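Local coordinates for 39 kDa initiator binding protein (Trichomonas vaginalis, PDB 1PP7) that binds the initiator element of core promoters through its N-terminal winged-helix-type DNA-binding domain, consistent with a role in starting transcription, at residues R33-L38 against R88-E93; L57-D62 against S108-N113; T11-P16 against N48-E53. One frame throughout, in Å; residues are numbered along the deposited sequence.

Contact 1: residues R33-L38 against R88-E93; sequences RFPRKL and RDLAFE. With nucleotides of chain A; nucleotides of chain B.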
# COMPACT_ATOMS: atom_id res chain seq x y z
N ARG C 33 -0.78 -11.65 -3.38
CA ARG C 33 -0.97 -10.63 -4.41
C ARG C 33 -0.95 -9.15 -3.94
O ARG C 33 -1.24 -8.83 -2.78
CB ARG C 33 -2.23 -10.93 -5.21
CG ARG C 33 -2.02 -12.22 -5.92
CD ARG C 33 -3.13 -12.62 -6.78
NE ARG C 33 -3.21 -11.68 -7.89
CZ ARG C 33 -3.91 -11.92 -8.99
NH1 ARG C 33 -4.61 -13.06 -9.12
NH2 ARG C 33 -3.90 -11.04 -9.99
N PHE C 34 -0.57 -8.27 -4.85
CA PHE C 34 -0.43 -6.82 -4.57
C PHE C 34 -1.62 -6.13 -3.83
O PHE C 34 -1.42 -5.41 -2.88
CB PHE C 34 -0.11 -6.09 -5.89
CG PHE C 34 -0.01 -4.61 -5.74
CD1 PHE C 34 -1.13 -3.80 -5.98
CD2 PHE C 34 1.17 -4.03 -5.30
CE1 PHE C 34 -1.07 -2.42 -5.77
CE2 PHE C 34 1.21 -2.65 -5.09
CZ PHE C 34 0.07 -1.85 -5.34
N PRO C 35 -2.87 -6.38 -4.28
CA PRO C 35 -4.04 -5.78 -3.62
C PRO C 35 -4.06 -6.07 -2.13
O PRO C 35 -4.23 -5.13 -1.35
CB PRO C 35 -5.24 -6.45 -4.32
CG PRO C 35 -4.71 -6.80 -5.65
CD PRO C 35 -3.29 -7.30 -5.36
N ARG C 36 -3.87 -7.36 -1.75
CA ARG C 36 -3.92 -7.74 -0.35
C ARG C 36 -2.69 -7.32 0.39
O ARG C 36 -2.72 -7.15 1.63
CB ARG C 36 -4.17 -9.22 -0.18
CG ARG C 36 -5.57 -9.63 -0.57
CD ARG C 36 -5.86 -10.95 0.02
NE ARG C 36 -7.07 -11.58 -0.47
CZ ARG C 36 -7.47 -12.75 -0.00
NH1 ARG C 36 -6.70 -13.33 0.94
NH2 ARG C 36 -8.64 -13.31 -0.39
N LYS C 37 -1.59 -7.15 -0.33
CA LYS C 37 -0.41 -6.60 0.33
C LYS C 37 -0.75 -5.11 0.63
O LYS C 37 -0.54 -4.64 1.75
CB LYS C 37 0.83 -6.71 -0.54
CG LYS C 37 1.23 -8.17 -0.73
CD LYS C 37 2.22 -8.34 -1.86
CE LYS C 37 3.22 -9.43 -1.51
NZ LYS C 37 4.04 -9.91 -2.69
N LEU C 38 -1.30 -4.39 -0.35
CA LEU C 38 -1.63 -2.99 -0.09
C LEU C 38 -2.60 -2.95 1.05
O LEU C 38 -2.45 -2.14 1.97
CB LEU C 38 -2.31 -2.31 -1.29
CG LEU C 38 -1.65 -1.05 -1.84
CD1 LEU C 38 -2.63 -0.29 -2.74
CD2 LEU C 38 -1.12 -0.19 -0.68
N ARG C 88 -2.08 0.48 -12.11
CA ARG C 88 -2.65 0.48 -13.44
C ARG C 88 -3.30 -0.87 -13.78
O ARG C 88 -4.52 -0.94 -14.01
CB ARG C 88 -1.56 0.86 -14.48
CG ARG C 88 -1.68 0.23 -15.93
CD ARG C 88 -1.87 1.30 -16.98
NE ARG C 88 -2.18 2.57 -16.31
CZ ARG C 88 -2.75 3.64 -16.87
NH1 ARG C 88 -3.10 3.63 -18.17
NH2 ARG C 88 -2.95 4.74 -16.12
N ASP C 89 -2.51 -1.94 -13.77
CA ASP C 89 -3.03 -3.26 -14.16
C ASP C 89 -4.00 -3.91 -13.22
O ASP C 89 -4.73 -4.80 -13.62
CB ASP C 89 -1.88 -4.22 -14.47
CG ASP C 89 -0.84 -3.62 -15.47
OD1 ASP C 89 0.31 -4.15 -15.53
OD2 ASP C 89 -1.18 -2.61 -16.18
N LEU C 90 -4.04 -3.47 -11.97
CA LEU C 90 -5.00 -4.05 -11.03
C LEU C 90 -6.26 -3.19 -10.83
O LEU C 90 -7.07 -3.45 -9.95
CB LEU C 90 -4.30 -4.41 -9.71
CG LEU C 90 -3.20 -5.47 -9.93
CD1 LEU C 90 -2.54 -5.87 -8.67
CD2 LEU C 90 -3.82 -6.69 -10.56
N ALA C 91 -6.42 -2.17 -11.67
CA ALA C 91 -7.62 -1.33 -11.67
C ALA C 91 -7.85 -0.43 -10.47
O ALA C 91 -9.00 -0.32 -9.94
CB ALA C 91 -8.92 -2.23 -11.96
N PHE C 92 -6.76 0.18 -10.02
CA PHE C 92 -6.85 1.17 -8.95
C PHE C 92 -7.10 2.44 -9.77
O PHE C 92 -6.62 2.61 -10.88
CB PHE C 92 -5.57 1.25 -8.13
CG PHE C 92 -5.49 0.18 -7.08
CD1 PHE C 92 -5.85 0.46 -5.76
CD2 PHE C 92 -5.16 -1.14 -7.45
CE1 PHE C 92 -5.89 -0.57 -4.81
CE2 PHE C 92 -5.19 -2.17 -6.53
CZ PHE C 92 -5.55 -1.90 -5.20
N GLU C 93 -7.96 3.29 -9.26
CA GLU C 93 -8.27 4.46 -9.99
C GLU C 93 -7.82 5.69 -9.22
O GLU C 93 -8.22 5.91 -8.07
CB GLU C 93 -9.76 4.45 -10.26
CG GLU C 93 -10.39 5.81 -10.58
CD GLU C 93 -11.91 5.65 -10.80
OE1 GLU C 93 -12.48 4.68 -10.24
OE2 GLU C 93 -12.51 6.48 -11.51
P DC A 6 -0.16 -9.61 -8.71
OP1 DC A 6 0.43 -9.19 -7.39
OP2 DC A 6 -1.64 -9.78 -8.88
O5' DC A 6 0.40 -8.64 -9.87
C5' DC A 6 1.60 -7.84 -9.70
C4' DC A 6 2.84 -8.71 -9.71
O4' DC A 6 2.91 -9.42 -10.96
C3' DC A 6 4.18 -7.97 -9.58
O3' DC A 6 4.96 -8.46 -8.51
C2' DC A 6 4.93 -8.26 -10.87
C1' DC A 6 4.27 -9.51 -11.39
N1 DC A 6 4.25 -9.62 -12.86
C2 DC A 6 5.43 -9.90 -13.53
O2 DC A 6 6.49 -9.99 -12.89
N3 DC A 6 5.41 -10.06 -14.86
C4 DC A 6 4.25 -9.93 -15.53
N4 DC A 6 4.28 -10.11 -16.84
C5 DC A 6 3.03 -9.61 -14.88
C6 DC A 6 3.07 -9.46 -13.55
P DG B 4 -0.06 5.87 -14.86
OP1 DG B 4 -1.52 6.10 -14.64
OP2 DG B 4 0.67 4.86 -14.08
O5' DG B 4 0.13 5.55 -16.41
C5' DG B 4 -0.15 6.56 -17.36
C4' DG B 4 0.46 6.21 -18.69
O4' DG B 4 1.90 6.45 -18.66
C3' DG B 4 0.28 4.75 -19.08
O3' DG B 4 0.00 4.71 -20.48
C2' DG B 4 1.62 4.13 -18.68
C1' DG B 4 2.60 5.27 -18.95
N9 DG B 4 3.86 5.29 -18.20
C8 DG B 4 4.06 5.24 -16.83
N7 DG B 4 5.34 5.28 -16.48
C5 DG B 4 6.01 5.36 -17.70
C6 DG B 4 7.40 5.42 -17.99
O6 DG B 4 8.35 5.46 -17.20
N1 DG B 4 7.65 5.45 -19.37
C2 DG B 4 6.66 5.43 -20.35
N2 DG B 4 7.06 5.47 -21.64
N3 DG B 4 5.36 5.39 -20.09
C4 DG B 4 5.11 5.35 -18.77
P DA A 5 -2.68 -14.98 -11.88
OP1 DA A 5 -3.59 -15.59 -10.89
OP2 DA A 5 -3.23 -14.28 -13.08
O5' DA A 5 -1.74 -13.96 -11.11
C5' DA A 5 -0.88 -14.42 -10.08
C4' DA A 5 0.19 -13.38 -9.85
O4' DA A 5 1.23 -13.55 -10.83
C3' DA A 5 -0.28 -11.93 -9.99
O3' DA A 5 0.43 -11.08 -9.06
C2' DA A 5 0.12 -11.60 -11.41
C1' DA A 5 1.44 -12.34 -11.49
N9 DA A 5 1.99 -12.64 -12.81
C8 DA A 5 1.37 -12.56 -14.05
N7 DA A 5 2.17 -12.80 -15.06
C5 DA A 5 3.39 -13.08 -14.46
C6 DA A 5 4.66 -13.37 -15.01
N6 DA A 5 4.87 -13.53 -16.34
N1 DA A 5 5.70 -13.52 -14.14
C2 DA A 5 5.46 -13.41 -12.81
N3 DA A 5 4.30 -13.17 -12.17
C4 DA A 5 3.30 -13.00 -13.07
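Leu90 sets its CD1 methyl against both residues that open helix 34-45: it lies 3.7 Å from Phe34 CD1 and 3.7 Å from Pro35 CD. The Phe34 and Leu90 side chains cross obliquely, those of Pro35 and Leu90 at about a right angle, and the one methyl touches both rings. Phe34 has its CG anti to the backbone N (chi1 177°), which puts that atom beside the carbonyl carbon and 4.1 Å from Leu90 CD1. Phe92 CE2 lies near the plane of the Phe34 ring, at its edge, 4.2 Å from Phe34 CE1. Phe92 and Leu38 reach toward each other tip to tip, CD1 of Leu38 standing 3.9 Å from Phe92 CE1. Contacts between the segments are almost all apolar, and the polar chemistry is directed at the DNA. The phosphate of DC6 of chain A is held at the helix start: Arg33 NE donates to OP2 of that nucleotide at 2.7 Å and Arg33 NH2 to the same oxygen at 2.8 Å, both bent, whereas Phe34 N gives OP1 a much straighter bond of 2.9 Å (167°). The N-terminal end of helix 34-45, with its partial positive charge, would probably favour the anion too. O5' of DA5 of chain A lies over one face of the Arg33 guanidinium. Leu90 follows the end of helix 80-89, where a Schellman motif with Ala91 as its C-prime residue turns the chain toward strand 93-99. Around the cluster, Leu83 and Leu87 of helix 80-89 and Met76 of helix 69-76 touch Phe34, and Phe65 of strand 65-67 touches both Leu38 and Phe92.

Contact 2: residues L57-D62 against S108-N113; sequences LSWISD and SGFTRN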
# COMPACT_ATOMS: atom_id res chain seq x y z
N LEU C 57 0.29 6.34 3.76
CA LEU C 57 -0.62 5.35 3.26
C LEU C 57 -1.72 5.26 4.30
O LEU C 57 -1.53 4.62 5.33
CB LEU C 57 0.08 4.00 3.10
CG LEU C 57 -0.76 2.94 2.40
CD1 LEU C 57 -1.37 3.60 1.19
CD2 LEU C 57 0.10 1.72 2.05
N SER C 58 -2.85 5.92 4.04
CA SER C 58 -4.01 5.93 4.95
C SER C 58 -5.38 6.17 4.32
O SER C 58 -5.51 6.82 3.28
CB SER C 58 -3.79 6.93 6.12
OG SER C 58 -3.43 8.21 5.68
N TRP C 59 -6.42 5.62 4.93
CA TRP C 59 -7.77 5.83 4.42
C TRP C 59 -8.23 7.25 4.72
O TRP C 59 -7.99 7.81 5.81
CB TRP C 59 -8.77 4.88 5.08
CG TRP C 59 -8.53 3.42 4.79
CD1 TRP C 59 -7.99 2.48 5.64
CD2 TRP C 59 -8.85 2.71 3.57
NE1 TRP C 59 -7.98 1.25 5.03
CE2 TRP C 59 -8.50 1.37 3.77
CE3 TRP C 59 -9.42 3.09 2.35
CZ2 TRP C 59 -8.68 0.41 2.79
CZ3 TRP C 59 -9.60 2.14 1.38
CH2 TRP C 59 -9.23 0.81 1.60
N ILE C 60 -8.91 7.86 3.77
CA ILE C 60 -9.45 9.19 4.02
C ILE C 60 -11.00 8.99 4.18
O ILE C 60 -11.71 9.85 4.67
CB ILE C 60 -9.03 10.18 2.88
CG1 ILE C 60 -9.59 9.74 1.55
CG2 ILE C 60 -7.48 10.20 2.78
CD1 ILE C 60 -8.98 10.50 0.40
N SER C 61 -11.50 7.83 3.77
CA SER C 61 -12.91 7.51 3.95
C SER C 61 -13.04 5.98 3.93
O SER C 61 -12.01 5.28 3.87
CB SER C 61 -13.77 8.15 2.85
OG SER C 61 -13.51 7.59 1.58
N ASP C 62 -14.26 5.46 4.00
CA ASP C 62 -14.46 4.00 3.95
C ASP C 62 -13.94 3.46 2.61
O ASP C 62 -13.60 2.26 2.50
CB ASP C 62 -15.96 3.62 4.04
CG ASP C 62 -16.48 3.52 5.49
OD1 ASP C 62 -15.69 3.23 6.43
OD2 ASP C 62 -17.73 3.71 5.67
N SER C 108 -12.83 -0.54 -6.99
CA SER C 108 -14.08 -1.15 -6.56
C SER C 108 -13.90 -2.38 -5.63
O SER C 108 -13.10 -3.27 -5.89
CB SER C 108 -14.95 -1.46 -7.80
OG SER C 108 -14.46 -2.61 -8.47
N GLY C 109 -14.62 -2.39 -4.52
CA GLY C 109 -14.52 -3.49 -3.57
C GLY C 109 -13.26 -3.44 -2.70
O GLY C 109 -12.92 -4.42 -2.02
N PHE C 110 -12.57 -2.30 -2.74
CA PHE C 110 -11.37 -2.14 -1.96
C PHE C 110 -11.69 -1.04 -0.91
O PHE C 110 -11.71 0.17 -1.19
CB PHE C 110 -10.22 -1.78 -2.92
CG PHE C 110 -8.88 -1.73 -2.27
CD1 PHE C 110 -8.44 -0.56 -1.63
CD2 PHE C 110 -8.07 -2.87 -2.22
CE1 PHE C 110 -7.22 -0.53 -0.94
CE2 PHE C 110 -6.83 -2.84 -1.52
CZ PHE C 110 -6.42 -1.67 -0.89
N THR C 111 -11.95 -1.49 0.31
CA THR C 111 -12.34 -0.58 1.38
C THR C 111 -11.74 -0.97 2.70
O THR C 111 -11.08 -2.02 2.83
CB THR C 111 -13.88 -0.61 1.59
OG1 THR C 111 -14.28 -1.87 2.17
CG2 THR C 111 -14.59 -0.50 0.30
N ARG C 112 -12.04 -0.12 3.69
CA ARG C 112 -11.62 -0.26 5.08
C ARG C 112 -11.75 -1.71 5.48
O ARG C 112 -10.83 -2.26 6.03
CB ARG C 112 -12.48 0.63 5.99
CG ARG C 112 -12.02 0.79 7.46
CD ARG C 112 -11.49 2.20 7.76
NE ARG C 112 -12.43 3.26 7.38
CZ ARG C 112 -12.20 4.56 7.53
NH1 ARG C 112 -11.06 4.97 8.05
NH2 ARG C 112 -13.12 5.45 7.19
N ASN C 113 -12.89 -2.34 5.20
CA ASN C 113 -13.04 -3.76 5.53
C ASN C 113 -13.39 -4.73 4.39
O ASN C 113 -14.09 -5.73 4.58
CB ASN C 113 -14.00 -3.97 6.74
CG ASN C 113 -15.29 -3.21 6.62
OD1 ASN C 113 -16.02 -3.36 5.62
ND2 ASN C 113 -15.60 -2.38 7.63
O HOH W 1 -8.14 -1.64 6.23
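Asp62 O accepts a nearly straight bond from Arg112 N, 3.1 Å long with an N-H...O angle of 166°, which ties the loop after strand 57-59 to the residue just after strand 110-111. The side chains of the same two residues form a salt bridge, though a loose one. Arg112 has CG anti to its backbone N (chi1 -170°), beside the carbonyl carbon; bends at chi2 and chi3 then place CD and NE, and NE and NH2 both reach a single carboxylate oxygen. Both bonds to Asp62 OD1 are weak, the shorter being 3.4 Å from Arg112 NE. OD1 lies in the guanidinium plane at its edge, yet the carboxylate and guanidinium planes stand at 89°. Ser61 O sits over a face of the same cation.

Trp59 forms the apolar half. Its indole slides past the arginine, running the opposite way, with Arg112 N over one face and offset toward the rim. Arg112 CA stands over the five-membered ring, 4.1 Å from its centroid, as a CH-pi contact. At the far end, Trp59 CH2 meets the backbone carbon of Thr111 and comes 3.5 Å from Phe110 CE1, the two aromatic rings meeting obliquely. The indole NE1 donates to a water at 3.1 Å, and that water in turn donates to Arg112 O, bridging ring and backbone. Phe110 belongs also to the aromatic interior, meeting His39 and Phe92 edge to face, while Thr111 O accepts from His39 NE2. The ion pair is long and weak, so the firmer ties by geometry at this surface junction are the backbone bond, the indole packing and the water bridge.

Contact 3: residues T11-P16 against N48-E53; sequences TSRLPP and NPQLEE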
# COMPACT_ATOMS: atom_id res chain seq x y z
N THR C 11 10.82 -0.59 7.52
CA THR C 11 10.60 -2.01 7.75
C THR C 11 10.97 -2.39 9.17
O THR C 11 10.24 -3.16 9.81
CB THR C 11 11.37 -2.93 6.75
OG1 THR C 11 12.59 -3.39 7.34
CG2 THR C 11 11.67 -2.19 5.46
N SER C 12 12.06 -1.81 9.69
CA SER C 12 12.47 -2.11 11.06
C SER C 12 11.37 -1.75 12.06
O SER C 12 11.35 -2.25 13.18
CB SER C 12 13.73 -1.33 11.43
OG SER C 12 13.39 -0.00 11.83
N ARG C 13 10.43 -0.88 11.66
CA ARG C 13 9.38 -0.50 12.58
C ARG C 13 8.07 -1.21 12.38
O ARG C 13 7.15 -1.11 13.18
CB ARG C 13 9.21 1.02 12.54
CG ARG C 13 10.37 1.66 13.27
CD ARG C 13 10.08 3.08 13.59
NE ARG C 13 10.09 3.88 12.37
CZ ARG C 13 9.31 4.94 12.17
NH1 ARG C 13 8.46 5.32 13.13
NH2 ARG C 13 9.38 5.60 11.02
N LEU C 14 7.95 -1.96 11.31
CA LEU C 14 6.70 -2.66 11.13
C LEU C 14 6.94 -4.14 11.50
O LEU C 14 8.06 -4.65 11.45
CB LEU C 14 6.16 -2.40 9.69
CG LEU C 14 6.94 -2.80 8.46
CD1 LEU C 14 6.56 -4.22 8.25
CD2 LEU C 14 6.63 -2.01 7.22
N PRO C 15 5.89 -4.82 11.97
CA PRO C 15 5.92 -6.23 12.40
C PRO C 15 6.58 -7.24 11.40
O PRO C 15 6.38 -7.14 10.18
CB PRO C 15 4.44 -6.56 12.61
CG PRO C 15 3.78 -5.18 12.81
CD PRO C 15 4.51 -4.36 11.80
N PRO C 16 7.35 -8.23 11.92
CA PRO C 16 8.03 -9.25 11.11
C PRO C 16 7.05 -9.90 10.12
O PRO C 16 7.41 -10.27 9.01
CB PRO C 16 8.52 -10.26 12.15
CG PRO C 16 8.75 -9.42 13.35
CD PRO C 16 7.54 -8.51 13.37
N ASN C 48 -0.95 2.31 13.50
CA ASN C 48 0.37 2.87 13.83
C ASN C 48 0.40 4.23 13.14
O ASN C 48 0.89 4.33 12.02
CB ASN C 48 1.47 1.98 13.26
CG ASN C 48 2.87 2.33 13.79
OD1 ASN C 48 3.17 3.48 14.12
ND2 ASN C 48 3.76 1.30 13.84
N PRO C 49 -0.17 5.29 13.78
CA PRO C 49 -0.27 6.70 13.33
C PRO C 49 1.06 7.31 12.95
O PRO C 49 1.14 8.07 11.98
CB PRO C 49 -0.84 7.44 14.54
CG PRO C 49 -1.55 6.44 15.27
CD PRO C 49 -0.86 5.13 15.08
N GLN C 50 2.09 7.01 13.73
CA GLN C 50 3.42 7.55 13.51
C GLN C 50 3.95 6.99 12.21
O GLN C 50 4.30 7.72 11.31
CB GLN C 50 4.35 7.22 14.72
CG GLN C 50 5.88 7.33 14.48
CD GLN C 50 6.74 6.96 15.74
OE1 GLN C 50 6.73 5.79 16.21
NE2 GLN C 50 7.48 7.95 16.28
N LEU C 51 3.97 5.68 12.08
CA LEU C 51 4.48 5.08 10.86
C LEU C 51 3.61 5.46 9.65
O LEU C 51 4.11 5.72 8.56
CB LEU C 51 4.52 3.57 11.01
CG LEU C 51 5.87 2.95 10.68
CD1 LEU C 51 5.67 1.46 10.47
CD2 LEU C 51 6.46 3.59 9.44
N GLU C 52 2.30 5.48 9.85
CA GLU C 52 1.36 5.83 8.80
C GLU C 52 1.71 7.20 8.26
O GLU C 52 1.54 7.42 7.07
CB GLU C 52 -0.04 5.79 9.39
CG GLU C 52 -1.16 6.38 8.60
CD GLU C 52 -2.52 6.25 9.34
OE1 GLU C 52 -2.66 6.69 10.54
OE2 GLU C 52 -3.46 5.70 8.71
N GLU C 53 2.23 8.10 9.12
CA GLU C 53 2.69 9.48 8.78
C GLU C 53 3.93 9.37 7.87
O GLU C 53 3.93 9.78 6.71
CB GLU C 53 3.20 10.30 10.02
CG GLU C 53 2.23 11.06 11.01
CD GLU C 53 2.97 11.65 12.29
OE1 GLU C 53 2.34 12.34 13.15
OE2 GLU C 53 4.20 11.42 12.44
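Arg13 lies against Leu51 and Gln50 where a type I beta turn, Thr11 to Leu14, meets the start of helix 49-55, in the helical part of this winged-helix-type DNA-binding domain. The turn lies in the loop between helix 6-11 and helix 16-23. From its root, the arginine has CB 4.1 Å from Leu51 CD1. Its CG is anti to the carbonyl carbon (chi1 -74°), and a bend at chi3 places NE, which is hydrogen-bonded to Ser9 O of the helix just before. CZ and NH2 come next to the other leucine methyl: Leu51 CD2 sits over one face of the guanidinium, offset toward the rim and 3.9 Å from NH2, so the cation rests partly on hydrocarbon. NH2 also has a long, weak ion pair with Glu54. At the tip, NH1 approaches the side of Gln50, 3.5 Å from both CG and CD. This is van der Waals contact, with CG of Gln50 in the guanidinium plane and the amide plane turned 81° from it.

Beside the arginine, Leu14 adds its CB to Leu51 CD1 at 4.0 Å, so that methyl is met by two residues of the turn. Leu51 in turn packs on Leu45 of helix 34-45, which carries the contact inward. Asn48, the N-cap of helix 49-55, is hydrogen-bonded through ND2 to Tyr44 OH of helix 34-45 and uses its other amide atom on its own helix: Leu51 N donates to Asn48 OD1 at 3.1 Å, the nitrogen standing well above the plane of the amide carbonyl.

Contact 1 is the buried one, an aromatic and aliphatic cluster beside a phosphate grip. Contact 2 is a surface junction combining an indole face, a weak ion pair and a water, and contact 3 is partly buried, with a cation laid on a leucine. Contacts 1 and 2 share a core: Phe110 packs on Pro35, and Leu38 on Leu57. Contact 3 lies across the chain's centre from contact 1, without touching it, but helix 34-45 supplies one side of contact 1 and, through Leu45, packs on Leu51 of contact 3. Helix 49-55 leads into strand 57-59, where Glu52 lies against the backbone of Leu57, joining contacts 3 and 2.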